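Local coordinates for LPXTG-motif cell wall anchor domain protein (PDB 5U5O) that probably acts as a giant cell-wall-anchored bacterial adhesin, of which this piece comprises two Ig-like domains stabilised by disulfide, isopeptide and ester cross-links, at residues Ile29-Arg34 and Val122-Trp127; Ala64-Thr69 and Thr97-Thr102; Asp182-Val187 and Ala241-Thr246; Tyr194-Lys199 and Ile230-Gln235; Gly169-Thr174 and Val267-Thr272. All coordinates share one frame; numbering follows the deposited sequence.

Contact 1: residues Ile29-Arg34 and Val122-Trp127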
# COMPACT_ATOMS: atom_id res chain seq x y z
N ILE A 29 -10.75 6.26 8.94
CA ILE A 29 -9.90 6.03 10.11
C ILE A 29 -10.71 6.44 11.35
O ILE A 29 -11.14 7.60 11.46
CB ILE A 29 -8.57 6.79 9.98
CG1 ILE A 29 -7.64 6.15 8.94
CG2 ILE A 29 -7.82 6.78 11.31
CD1 ILE A 29 -8.12 6.15 7.50
N LYS A 30 -10.99 5.47 12.22
CA LYS A 30 -11.53 5.75 13.55
C LYS A 30 -10.38 6.26 14.43
O LYS A 30 -9.41 5.55 14.70
CB LYS A 30 -12.13 4.51 14.16
CG LYS A 30 -12.87 4.78 15.46
CD LYS A 30 -13.20 3.46 16.12
CE LYS A 30 -14.08 3.64 17.33
NZ LYS A 30 -14.57 2.32 17.82
N ASP A 31 -10.54 7.50 14.89
CA ASP A 31 -9.56 8.17 15.75
C ASP A 31 -10.15 8.20 17.16
O ASP A 31 -11.00 9.02 17.45
CB ASP A 31 -9.34 9.54 15.15
CG ASP A 31 -8.50 10.46 16.02
OD1 ASP A 31 -7.81 10.02 17.01
OD2 ASP A 31 -8.51 11.64 15.61
N THR A 32 -9.78 7.20 17.94
CA THR A 32 -10.24 7.11 19.33
C THR A 32 -9.35 8.03 20.17
O THR A 32 -8.15 7.81 20.26
CB THR A 32 -10.23 5.68 19.85
OG1 THR A 32 -11.11 4.89 19.04
CG2 THR A 32 -10.72 5.58 21.26
N VAL A 33 -9.97 9.06 20.72
CA VAL A 33 -9.26 10.12 21.45
C VAL A 33 -9.33 9.89 22.95
O VAL A 33 -10.37 9.63 23.51
CB VAL A 33 -9.86 11.48 21.07
CG1 VAL A 33 -9.09 12.59 21.78
CG2 VAL A 33 -9.87 11.67 19.54
N ARG A 34 -8.15 9.93 23.57
CA ARG A 34 -7.98 9.70 25.01
C ARG A 34 -7.54 11.02 25.66
O ARG A 34 -6.50 11.56 25.31
CB ARG A 34 -6.93 8.61 25.22
CG ARG A 34 -7.14 7.33 24.41
CD ARG A 34 -8.06 6.36 25.12
NE ARG A 34 -7.39 5.69 26.26
CZ ARG A 34 -7.94 4.75 27.02
NH1 ARG A 34 -9.17 4.33 26.75
NH2 ARG A 34 -7.27 4.20 28.04
N VAL A 122 -2.08 9.67 12.58
CA VAL A 122 -3.04 10.64 13.10
C VAL A 122 -2.33 11.56 14.11
O VAL A 122 -1.56 11.08 14.97
CB VAL A 122 -4.18 9.93 13.83
CG1 VAL A 122 -5.08 10.90 14.57
CG2 VAL A 122 -4.98 9.13 12.81
N TYR A 123 -2.54 12.86 13.95
CA TYR A 123 -2.11 13.90 14.91
C TYR A 123 -3.38 14.42 15.57
O TYR A 123 -4.46 14.42 14.97
CB TYR A 123 -1.45 15.02 14.12
CG TYR A 123 0.03 14.82 13.81
CD1 TYR A 123 0.62 13.55 13.74
CD2 TYR A 123 0.86 15.93 13.60
CE1 TYR A 123 1.98 13.39 13.48
CE2 TYR A 123 2.21 15.77 13.32
CZ TYR A 123 2.76 14.51 13.27
OH TYR A 123 4.11 14.38 12.99
N GLU A 124 -3.26 14.87 16.83
CA GLU A 124 -4.41 15.36 17.60
C GLU A 124 -4.00 16.55 18.46
O GLU A 124 -2.86 16.60 18.97
CB GLU A 124 -4.98 14.27 18.52
CG GLU A 124 -6.39 14.54 19.04
CD GLU A 124 -7.47 14.21 18.01
OE1 GLU A 124 -7.18 13.52 17.01
OE2 GLU A 124 -8.60 14.67 18.21
N GLN A 125 -4.90 17.51 18.60
CA GLN A 125 -4.69 18.62 19.54
C GLN A 125 -5.91 18.80 20.41
O GLN A 125 -7.08 18.56 19.97
CB GLN A 125 -4.35 19.92 18.81
CG GLN A 125 -3.21 19.80 17.80
CD GLN A 125 -3.68 19.22 16.46
OE1 GLN A 125 -4.72 19.61 15.95
NE2 GLN A 125 -2.92 18.26 15.91
N LEU A 126 -5.64 19.27 21.63
CA LEU A 126 -6.66 19.54 22.63
C LEU A 126 -6.61 21.01 23.01
O LEU A 126 -5.54 21.49 23.42
CB LEU A 126 -6.39 18.69 23.88
CG LEU A 126 -7.29 18.88 25.10
CD1 LEU A 126 -8.72 18.45 24.79
CD2 LEU A 126 -6.73 18.14 26.32
N TRP A 127 -7.75 21.69 22.98
CA TRP A 127 -7.87 23.12 23.23
C TRP A 127 -8.76 23.31 24.46
O TRP A 127 -9.88 22.78 24.53
CB TRP A 127 -8.47 23.86 22.04
CG TRP A 127 -7.66 23.86 20.78
CD1 TRP A 127 -7.54 22.83 19.89
CD2 TRP A 127 -6.91 24.95 20.24
NE1 TRP A 127 -6.74 23.20 18.85
CE2 TRP A 127 -6.34 24.50 19.03
CE3 TRP A 127 -6.66 26.26 20.65
CZ2 TRP A 127 -5.53 25.31 18.23
CZ3 TRP A 127 -5.85 27.06 19.87
CH2 TRP A 127 -5.29 26.58 18.66

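Contact 2: residues Ala64-Thr69 and Thr97-Thr102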
# COMPACT_ATOMS: atom_id res chain seq x y z
N ALA A 64 -6.92 14.22 5.64
CA ALA A 64 -8.23 14.38 6.25
C ALA A 64 -8.05 15.19 7.52
O ALA A 64 -6.97 15.17 8.13
CB ALA A 64 -8.81 13.04 6.61
N LYS A 65 -9.11 15.89 7.90
CA LYS A 65 -9.15 16.70 9.11
C LYS A 65 -10.52 16.59 9.75
O LYS A 65 -11.52 16.47 9.05
CB LYS A 65 -8.91 18.17 8.79
CG LYS A 65 -7.55 18.52 8.23
CD LYS A 65 -7.52 20.02 7.94
CE LYS A 65 -6.18 20.47 7.39
NZ LYS A 65 -6.11 21.95 7.34
N ALA A 66 -10.59 16.63 11.07
CA ALA A 66 -11.85 16.69 11.81
C ALA A 66 -11.68 17.51 13.06
O ALA A 66 -10.61 17.49 13.68
CB ALA A 66 -12.30 15.30 12.23
N ALA A 67 -12.72 18.21 13.48
CA ALA A 67 -12.67 18.98 14.75
C ALA A 67 -14.05 19.00 15.34
O ALA A 67 -15.05 18.90 14.61
CB ALA A 67 -12.17 20.40 14.50
N THR A 68 -14.13 19.08 16.66
CA THR A 68 -15.40 19.12 17.38
C THR A 68 -15.18 19.61 18.81
O THR A 68 -14.03 19.80 19.22
CB THR A 68 -16.08 17.72 17.41
OG1 THR A 68 -17.40 17.82 17.96
CG2 THR A 68 -15.27 16.69 18.20
N THR A 69 -16.26 19.83 19.54
CA THR A 69 -16.20 20.15 20.95
C THR A 69 -16.67 18.96 21.77
O THR A 69 -17.51 18.17 21.29
CB THR A 69 -17.00 21.40 21.31
OG1 THR A 69 -18.30 21.31 20.76
CG2 THR A 69 -16.31 22.65 20.79
N THR A 97 -13.31 9.64 23.78
CA THR A 97 -14.31 9.97 22.76
C THR A 97 -13.72 9.56 21.42
O THR A 97 -12.69 8.89 21.38
CB THR A 97 -14.69 11.46 22.83
OG1 THR A 97 -15.78 11.70 21.93
CG2 THR A 97 -13.54 12.37 22.50
N GLU A 98 -14.40 9.87 20.32
CA GLU A 98 -13.87 9.49 19.01
C GLU A 98 -14.25 10.46 17.92
O GLU A 98 -15.22 11.20 18.05
CB GLU A 98 -14.33 8.08 18.62
CG GLU A 98 -15.82 7.94 18.46
CD GLU A 98 -16.22 6.51 18.15
OE1 GLU A 98 -16.26 5.69 19.09
OE2 GLU A 98 -16.50 6.21 16.97
N MET A 99 -13.46 10.45 16.85
CA MET A 99 -13.78 11.20 15.64
C MET A 99 -13.38 10.36 14.43
O MET A 99 -12.54 9.47 14.54
CB MET A 99 -13.11 12.58 15.58
CG MET A 99 -11.74 12.67 16.27
SD MET A 99 -10.81 14.17 15.85
CE MET A 99 -12.02 15.44 16.27
N ASP A 100 -14.03 10.61 13.29
CA ASP A 100 -13.71 9.93 12.05
C ASP A 100 -12.85 10.80 11.14
O ASP A 100 -13.09 12.00 11.02
CB ASP A 100 -14.99 9.59 11.30
CG ASP A 100 -15.76 8.44 11.92
OD1 ASP A 100 -15.23 7.66 12.74
OD2 ASP A 100 -16.92 8.25 11.46
N LEU A 101 -11.86 10.17 10.50
CA LEU A 101 -11.02 10.82 9.50
C LEU A 101 -11.13 10.02 8.20
O LEU A 101 -10.65 8.88 8.13
CB LEU A 101 -9.56 10.88 9.99
CG LEU A 101 -9.31 11.80 11.19
CD1 LEU A 101 -7.94 11.51 11.79
CD2 LEU A 101 -9.41 13.26 10.77
N THR A 102 -11.79 10.59 7.20
CA THR A 102 -12.11 9.88 5.98
C THR A 102 -11.21 10.36 4.86
O THR A 102 -11.13 11.55 4.56
CB THR A 102 -13.60 10.03 5.66
OG1 THR A 102 -14.34 9.41 6.72
CG2 THR A 102 -13.96 9.36 4.36

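Contact 3: residues Asp182-Val187 and Ala241-Thr246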
# COMPACT_ATOMS: atom_id res chain seq x y z
N ASP A 182 16.15 -33.53 -34.75
CA ASP A 182 17.39 -34.15 -34.26
C ASP A 182 18.56 -33.99 -35.24
O ASP A 182 19.69 -33.95 -34.82
CB ASP A 182 17.21 -35.66 -34.04
CG ASP A 182 16.19 -36.00 -33.00
OD1 ASP A 182 15.85 -35.15 -32.16
OD2 ASP A 182 15.72 -37.15 -32.98
N ALA A 183 18.30 -33.92 -36.55
CA ALA A 183 19.40 -33.77 -37.51
C ALA A 183 20.20 -32.50 -37.30
O ALA A 183 21.39 -32.48 -37.58
CB ALA A 183 18.90 -33.82 -38.95
N PHE A 184 19.53 -31.45 -36.84
CA PHE A 184 20.16 -30.15 -36.68
C PHE A 184 20.52 -29.79 -35.24
O PHE A 184 21.36 -28.92 -35.04
CB PHE A 184 19.27 -29.07 -37.26
CG PHE A 184 18.95 -29.28 -38.72
CD1 PHE A 184 19.97 -29.20 -39.67
CD2 PHE A 184 17.66 -29.56 -39.15
CE1 PHE A 184 19.70 -29.40 -41.02
CE2 PHE A 184 17.39 -29.76 -40.50
CZ PHE A 184 18.41 -29.68 -41.44
N ALA A 185 19.91 -30.45 -34.26
CA ALA A 185 20.09 -30.08 -32.86
C ALA A 185 21.50 -30.34 -32.35
O ALA A 185 22.16 -31.27 -32.78
CB ALA A 185 19.09 -30.81 -31.98
N LYS A 186 21.94 -29.51 -31.41
CA LYS A 186 23.25 -29.64 -30.79
C LYS A 186 23.20 -30.13 -29.35
O LYS A 186 24.25 -30.28 -28.70
CB LYS A 186 23.96 -28.30 -30.85
CG LYS A 186 24.10 -27.71 -32.24
CD LYS A 186 24.80 -28.66 -33.21
CE LYS A 186 25.18 -27.95 -34.50
NZ LYS A 186 24.00 -27.33 -35.17
N VAL A 187 22.00 -30.28 -28.82
CA VAL A 187 21.76 -30.88 -27.51
C VAL A 187 20.57 -31.80 -27.62
O VAL A 187 19.79 -31.72 -28.59
CB VAL A 187 21.45 -29.82 -26.41
CG1 VAL A 187 22.67 -28.98 -26.08
CG2 VAL A 187 20.24 -28.95 -26.78
N ALA A 241 19.00 -25.71 -30.82
CA ALA A 241 18.11 -26.42 -31.75
C ALA A 241 18.70 -26.60 -33.14
O ALA A 241 18.26 -27.50 -33.86
CB ALA A 241 16.80 -25.67 -31.86
N GLY A 242 19.61 -25.73 -33.56
CA GLY A 242 20.12 -25.69 -34.93
C GLY A 242 19.11 -25.24 -35.96
O GLY A 242 19.22 -25.56 -37.15
N LEU A 243 18.11 -24.48 -35.49
CA LEU A 243 16.99 -24.02 -36.32
C LEU A 243 16.58 -22.63 -35.91
O LEU A 243 16.79 -22.22 -34.77
CB LEU A 243 15.77 -24.94 -36.14
CG LEU A 243 15.88 -26.35 -36.68
CD1 LEU A 243 14.71 -27.17 -36.15
CD2 LEU A 243 15.93 -26.36 -38.20
N LYS A 244 15.95 -21.92 -36.86
CA LYS A 244 15.34 -20.64 -36.56
C LYS A 244 14.25 -20.83 -35.52
O LYS A 244 13.60 -21.86 -35.47
CB LYS A 244 14.77 -19.99 -37.83
CG LYS A 244 15.83 -19.58 -38.84
CD LYS A 244 15.21 -19.26 -40.19
CE LYS A 244 16.26 -18.78 -41.18
NZ LYS A 244 15.89 -19.13 -42.58
N ASP A 245 14.07 -19.81 -34.68
CA ASP A 245 13.10 -19.86 -33.59
C ASP A 245 12.20 -18.65 -33.66
O ASP A 245 12.65 -17.51 -33.49
CB ASP A 245 13.84 -19.85 -32.24
CG ASP A 245 12.94 -20.16 -31.06
OD1 ASP A 245 11.73 -20.43 -31.20
OD2 ASP A 245 13.51 -20.05 -29.93
N THR A 246 10.91 -18.91 -33.90
CA THR A 246 9.88 -17.90 -33.81
C THR A 246 9.22 -18.07 -32.46
O THR A 246 8.63 -19.11 -32.19
CB THR A 246 8.86 -18.03 -34.94
OG1 THR A 246 9.55 -17.91 -36.19
CG2 THR A 246 7.81 -16.94 -34.87

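Contact 4: residues Tyr194-Lys199 and Ile230-Gln235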
# COMPACT_ATOMS: atom_id res chain seq x y z
N TYR A 194 16.39 -22.74 -21.89
CA TYR A 194 15.98 -21.51 -22.51
C TYR A 194 16.04 -20.37 -21.49
O TYR A 194 15.40 -20.44 -20.44
CB TYR A 194 14.56 -21.68 -23.09
CG TYR A 194 14.44 -22.85 -24.09
CD1 TYR A 194 14.90 -22.71 -25.39
CD2 TYR A 194 14.02 -24.11 -23.67
CE1 TYR A 194 14.81 -23.77 -26.30
CE2 TYR A 194 13.91 -25.18 -24.59
CZ TYR A 194 14.37 -24.98 -25.88
OH TYR A 194 14.30 -26.00 -26.85
N LYS A 195 16.81 -19.36 -21.83
CA LYS A 195 17.12 -18.28 -20.89
C LYS A 195 16.16 -17.13 -21.04
O LYS A 195 15.95 -16.63 -22.15
CB LYS A 195 18.53 -17.78 -21.10
CG LYS A 195 18.93 -16.69 -20.13
CD LYS A 195 20.30 -16.14 -20.48
CE LYS A 195 20.61 -14.86 -19.71
NZ LYS A 195 22.02 -14.43 -19.94
N PHE A 196 15.63 -16.66 -19.91
CA PHE A 196 14.69 -15.57 -19.87
C PHE A 196 15.11 -14.52 -18.85
O PHE A 196 15.76 -14.82 -17.84
CB PHE A 196 13.30 -16.05 -19.48
CG PHE A 196 12.63 -16.81 -20.58
CD1 PHE A 196 11.87 -16.15 -21.54
CD2 PHE A 196 12.77 -18.18 -20.68
CE1 PHE A 196 11.25 -16.85 -22.57
CE2 PHE A 196 12.17 -18.89 -21.71
CZ PHE A 196 11.39 -18.21 -22.64
N THR A 197 14.71 -13.29 -19.14
CA THR A 197 14.81 -12.17 -18.21
C THR A 197 13.46 -11.51 -18.13
O THR A 197 12.88 -11.15 -19.17
CB THR A 197 15.88 -11.17 -18.67
OG1 THR A 197 17.10 -11.87 -18.87
CG2 THR A 197 16.10 -10.09 -17.65
N VAL A 198 12.90 -11.43 -16.93
CA VAL A 198 11.60 -10.81 -16.69
C VAL A 198 11.87 -9.54 -15.88
O VAL A 198 12.59 -9.57 -14.83
CB VAL A 198 10.70 -11.75 -15.90
CG1 VAL A 198 9.41 -11.06 -15.46
CG2 VAL A 198 10.37 -12.97 -16.76
N LYS A 199 11.35 -8.41 -16.33
CA LYS A 199 11.57 -7.13 -15.66
C LYS A 199 10.23 -6.50 -15.44
O LYS A 199 9.36 -6.52 -16.34
CB LYS A 199 12.39 -6.24 -16.56
CG LYS A 199 13.78 -6.76 -16.84
CD LYS A 199 14.57 -5.75 -17.66
CE LYS A 199 15.99 -6.21 -17.87
NZ LYS A 199 16.79 -5.25 -18.69
N ILE A 230 9.21 -9.59 -20.86
CA ILE A 230 9.80 -10.92 -20.89
C ILE A 230 10.72 -10.93 -22.11
O ILE A 230 10.27 -10.64 -23.23
CB ILE A 230 8.69 -11.99 -21.07
CG1 ILE A 230 7.67 -11.91 -19.95
CG2 ILE A 230 9.29 -13.39 -21.10
CD1 ILE A 230 6.38 -12.64 -20.24
N SER A 231 11.97 -11.34 -21.92
CA SER A 231 12.98 -11.35 -22.96
C SER A 231 13.64 -12.71 -22.97
O SER A 231 14.22 -13.12 -21.96
CB SER A 231 14.07 -10.31 -22.67
OG SER A 231 13.53 -9.01 -22.53
N GLU A 232 13.56 -13.41 -24.10
CA GLU A 232 14.26 -14.68 -24.25
C GLU A 232 15.59 -14.46 -24.95
O GLU A 232 15.70 -13.65 -25.85
CB GLU A 232 13.42 -15.65 -25.10
CG GLU A 232 13.96 -17.07 -25.04
CD GLU A 232 13.10 -18.08 -25.77
OE1 GLU A 232 11.92 -17.79 -26.07
OE2 GLU A 232 13.65 -19.17 -25.99
N ASP A 233 16.60 -15.24 -24.57
CA ASP A 233 17.82 -15.33 -25.35
C ASP A 233 17.57 -16.22 -26.55
O ASP A 233 17.81 -17.43 -26.52
CB ASP A 233 18.96 -15.87 -24.47
CG ASP A 233 20.30 -15.91 -25.18
OD1 ASP A 233 20.39 -15.68 -26.41
OD2 ASP A 233 21.30 -16.17 -24.48
N VAL A 234 17.14 -15.60 -27.64
CA VAL A 234 16.71 -16.35 -28.81
C VAL A 234 17.91 -17.03 -29.48
O VAL A 234 17.81 -18.19 -29.90
CB VAL A 234 15.93 -15.49 -29.83
CG1 VAL A 234 15.56 -16.32 -31.05
CG2 VAL A 234 14.67 -14.92 -29.19
N GLN A 235 19.04 -16.32 -29.55
CA GLN A 235 20.21 -16.91 -30.20
C GLN A 235 20.67 -18.15 -29.44
O GLN A 235 21.08 -19.13 -30.06
CB GLN A 235 21.36 -15.91 -30.31
CG GLN A 235 22.53 -16.39 -31.15
CD GLN A 235 22.14 -16.67 -32.59
OE1 GLN A 235 21.64 -15.78 -33.28
NE2 GLN A 235 22.37 -17.90 -33.05
O HOH W 1 17.99 -19.43 -24.44
O HOH W 2 22.20 -14.35 -22.63
O HOH W 3 12.67 -8.33 -19.97
O HOH W 4 17.24 -13.30 -21.42

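Contact 5: residues Gly169-Thr174 and Val267-Thr272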
# COMPACT_ATOMS: atom_id res chain seq x y z
N GLY A 169 0.15 -8.73 -7.72
CA GLY A 169 -0.06 -9.76 -8.72
C GLY A 169 1.17 -10.62 -8.93
O GLY A 169 2.15 -10.52 -8.16
N SER A 170 1.13 -11.44 -9.99
CA SER A 170 2.24 -12.33 -10.29
C SER A 170 2.24 -12.67 -11.77
O SER A 170 1.23 -12.48 -12.48
CB SER A 170 2.13 -13.64 -9.50
OG SER A 170 0.96 -14.38 -9.86
N LEU A 171 3.37 -13.18 -12.21
CA LEU A 171 3.57 -13.60 -13.59
C LEU A 171 4.19 -14.97 -13.61
O LEU A 171 5.32 -15.16 -13.16
CB LEU A 171 4.45 -12.60 -14.32
CG LEU A 171 4.79 -12.89 -15.78
CD1 LEU A 171 3.59 -13.10 -16.69
CD2 LEU A 171 5.63 -11.73 -16.29
N LYS A 172 3.46 -15.92 -14.20
CA LYS A 172 3.96 -17.25 -14.44
C LYS A 172 4.35 -17.33 -15.90
O LYS A 172 3.59 -16.90 -16.77
CB LYS A 172 2.90 -18.31 -14.15
CG LYS A 172 3.41 -19.74 -14.30
CD LYS A 172 2.29 -20.77 -14.29
CE LYS A 172 1.61 -20.85 -12.94
NZ LYS A 172 0.74 -22.05 -12.83
N LEU A 173 5.49 -17.94 -16.17
CA LEU A 173 5.98 -18.15 -17.54
C LEU A 173 6.25 -19.62 -17.67
O LEU A 173 6.96 -20.21 -16.88
CB LEU A 173 7.28 -17.35 -17.76
CG LEU A 173 7.90 -17.53 -19.16
CD1 LEU A 173 6.98 -17.06 -20.29
CD2 LEU A 173 9.26 -16.83 -19.19
N THR A 174 5.71 -20.22 -18.74
CA THR A 174 5.91 -21.62 -19.11
C THR A 174 6.56 -21.65 -20.50
O THR A 174 6.21 -20.84 -21.36
CB THR A 174 4.56 -22.36 -19.16
OG1 THR A 174 3.94 -22.30 -17.88
CG2 THR A 174 4.71 -23.84 -19.54
N VAL A 267 3.57 -7.36 -21.08
CA VAL A 267 2.28 -7.73 -20.53
C VAL A 267 2.00 -6.85 -19.30
O VAL A 267 2.95 -6.48 -18.57
CB VAL A 267 2.24 -9.24 -20.21
CG1 VAL A 267 3.25 -9.63 -19.14
CG2 VAL A 267 0.84 -9.72 -19.88
N LYS A 268 0.75 -6.51 -19.07
CA LYS A 268 0.33 -5.75 -17.90
C LYS A 268 -0.08 -6.74 -16.84
O LYS A 268 -0.74 -7.76 -17.15
CB LYS A 268 -0.86 -4.86 -18.22
CG LYS A 268 -0.62 -3.81 -19.30
CD LYS A 268 0.36 -2.72 -18.91
CE LYS A 268 -0.10 -1.88 -17.72
NZ LYS A 268 -1.43 -1.23 -17.89
N ILE A 269 0.30 -6.43 -15.59
CA ILE A 269 -0.02 -7.28 -14.47
C ILE A 269 -1.01 -6.51 -13.59
O ILE A 269 -0.61 -5.71 -12.75
CB ILE A 269 1.27 -7.63 -13.67
CG1 ILE A 269 2.37 -8.17 -14.58
CG2 ILE A 269 0.95 -8.62 -12.55
CD1 ILE A 269 2.05 -9.46 -15.32
N GLY A 270 -2.30 -6.76 -13.82
CA GLY A 270 -3.37 -6.08 -13.07
C GLY A 270 -3.66 -4.70 -13.61
O GLY A 270 -3.04 -4.26 -14.58
N GLY A 271 -4.60 -4.02 -12.97
CA GLY A 271 -4.95 -2.62 -13.27
C GLY A 271 -4.48 -1.65 -12.21
O GLY A 271 -4.19 -2.04 -11.08
N THR A 272 -4.45 -0.37 -12.58
CA THR A 272 -3.91 0.71 -11.73
C THR A 272 -4.78 1.01 -10.50
O THR A 272 -5.75 0.31 -10.21
CB THR A 272 -3.75 2.02 -12.53
OG1 THR A 272 -3.10 1.74 -13.78
CG2 THR A 272 -2.91 3.04 -11.77

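Contact 1: residues Ile29-Arg34 and Val122-Trp127
Asp31 OD2 has one close polar partner across the two strands, Glu124 OE1, at 2.7 Å. Two acid oxygens this close suggest that one carboxyl group holds a proton. The two side chains reach each other tip to tip, with their carboxylate planes turned 70° apart. Asp31 CG lies anti to its backbone N. Glu124 CG is also anti to its N, and the chain then bends at chi2 (80°), which turns OE1 to meet the tip of Asp31. Burial and the closeness of a second acid would probably raise the pKa of one of the two. Strand 26-36 and strand 118-127 belong to two different sheets of the T-Q ester bond domain and face each other across its core. Both acids touch Thr7, and Val122 touches Gln160. This is consistent with the acid pair that flanks the Thr-Gln ester bond in related domains. Apolar groups close the pair in. Val122 CG1 lies 3.7 Å from Asp31 OD2, with the two side chains crossing obliquely. Val33 CG2 meets Glu124 OE2 at 3.5 Å, with the two side chains crossing at about a right angle. Beyond the acids, Ile29 CG2 slides past Val122 CG2 at 4.0 Å.

Contact 2: residues Ala64-Thr69 and Thr97-Thr102
Apolar packing carries most of this contact. Leu101 reaches CD2 across to the 64-69 strand, where it lies 3.6 Å from Ala66 N and 3.8 Å from Ala66 CB. Its CG is anti to the carbonyl carbon (chi1 -68°), and CD2 then reaches across to the backbone of Lys65 and Ala66. Leu101 CB meets Ala64 CB at 4.1 Å. Met99 enters with its methyl end, CE, 4.0 Å from Thr68 CG2. The chi1 of Met99 is 32°, well away from a staggered value, and a bend at chi3 turns CE toward Ala66 and Ala67. Methyl-to-carbonyl contacts form the second group. Ala64 CB sits 3.4 Å from Thr102 O, and Ala66 CB sits 3.6 Å from Asp100 O. Met99 CE lies 3.6 Å from Ala66 O. The strands run nearly antiparallel, at 159°, but belong to different sheets of the ester bond domain. The backbone of 64-69 pairs instead with strand 43-52, and strand 94-104 pairs with 26-36. Lys65 points away and its NZ forms a salt bridge with Glu139. Small alanine methyls let the two strands approach to 5.9 Å between axes, so this seam between the sheets rests on van der Waals fit rather than on polar bonds.

Contact 3: residues Asp182-Val187 and Ala241-Thr246
This is a loop-to-turn contact at the far end of the DUF5979 domain, its centre about 47 Å from the centre of the chain. The loop between strands 150-178 and 193-200 lies against the turn that leads from helix 234-241 into strand 244-251. Much of the touching is done by backbone. Phe184 O receives a CA-H...O contact from Gly242 CA at 3.5 Å, with an angle at H of 161°. Ala185 CA makes a shorter but more bent contact to Ala241 O at 3.3 Å. Gly242 is the first residue to leave the helical conformation, with a phi of 69°. Its lack of a side chain lets the Phe184 carbonyl come in close. This helix-to-strand turn belongs to an Ig-like domain, and Ala241 and Leu243 pack on Phe290 of strand 281-291. The Phe184 carbonyl is also held from within its own loop. Lys186 NZ donates to Phe184 O at 3.1 Å, nearly along the C=O axis. Lys186 is bent at chi2 and chi4, which brings its amine back there. Phe184 CB rests 3.5 Å from Gly242 O. Farther along the side chain, Phe184 CD2 meets Leu243 CD2 at 3.8 Å, and the two side chains cross at about a right angle.

Contact 4: residues Tyr194-Lys199 and Ile230-Gln235
An antiparallel strand pair within the five-stranded sheet of the DUF5979 domain forms this contact. Thr197 and Ser231 make a hydrogen-bonded pair: Thr197 N donates to Ser231 O at 2.9 Å, and Ser231 N donates back to Thr197 O. Asp233 N adds a straighter bond to Lys195 O at 2.9 Å (167°). Asp233 is the central residue of an inverse gamma turn and N-caps the next helix, its OD1 accepting from Gly236 N. Bridging waters stitch the surface side. One joins Lys195 NZ to Asp233 OD2 and another joins Thr197 O to Ser231 OG, which also bonds to Glu264. On the buried face, Glu232 runs alongside Phe196, pointing the same way. Glu232 CG sits over one face of the Phe196 ring in a CH-pi contact, toward its rim, 4.0 Å from the centroid. Ile230 CG2 meets Phe196 CD1 at 3.8 Å. The extended Glu232 chain brings OE2 to 3.8 Å from Tyr194 CD1. Glu232 also touches Lys175 and comes close to Asn288, consistent with the acid beside a Lys-Asn isopeptide bond. Strand 205-212 flanks the pair beyond 193-200 and strand 264-269 beyond 226-232, while strands 150-178, 244-251 and 281-291 pack on the buried face and helix 234-241 follows.

Contact 5: residues Gly169-Thr174 and Val267-Thr272
Strands 169-174 and 267-269 run roughly antiparallel, at 142°, with their axes 8.0 Å apart, too far for backbone pairing. Side chains therefore bridge the gap. Ile269 does most of this work with both of its branches. Ile269 CG2, anti to its backbone N, presses on the backbone of the other strand, 3.8 Å from Ser170 N and 4.1 Å from Gly169 CA. Gly169 has no side chain, so this methyl can settle against its main chain. The other branch carries Ile269 CD1 to 4.1 Å from Leu171 CB. Its chi2 of -62° folds CD1 back rather than extending it. Leu171 and Ile269 cross at about a right angle. Leu171 CD1 also meets Val267 CG1 at 4.3 Å, a loose apolar touch. Ser170 points its side chain the other way, and its OG bonds to Asn281. Leu171 and Ile269 both lean on Cys228, which forms the disulfide with Cys200. Val282 of strand 281-291 touches both side chains as well. Strand 150-178 belongs to one sheet and 264-269 to the other, so aliphatic side chains meet here between two layers, as in the core of an Ig-like beta sandwich.

Contacts 1 and 2 lie in the ester bond domain, and contacts 3, 4 and 5 in the DUF5979 domain on the other side of the chain's centre. Contacts 1 and 2 are joined through neighbouring strands 26-36 and 94-104, and Glu124 OE2 packs on Met99 SD. Contacts 1 and 5 are fully buried, yet one holds an acid pair and the other is aliphatic. Contact 2 is partly buried and apolar. Contact 4 alone pairs strands within a sheet, with waters along its outer side; its buried side chains pack on Leu171 and Leu173 from the 169-174 strand of contact 5. Contact 3 is mainly a backbone contact at the domain end, partly exposed, and reaches contact 4 through Asp245.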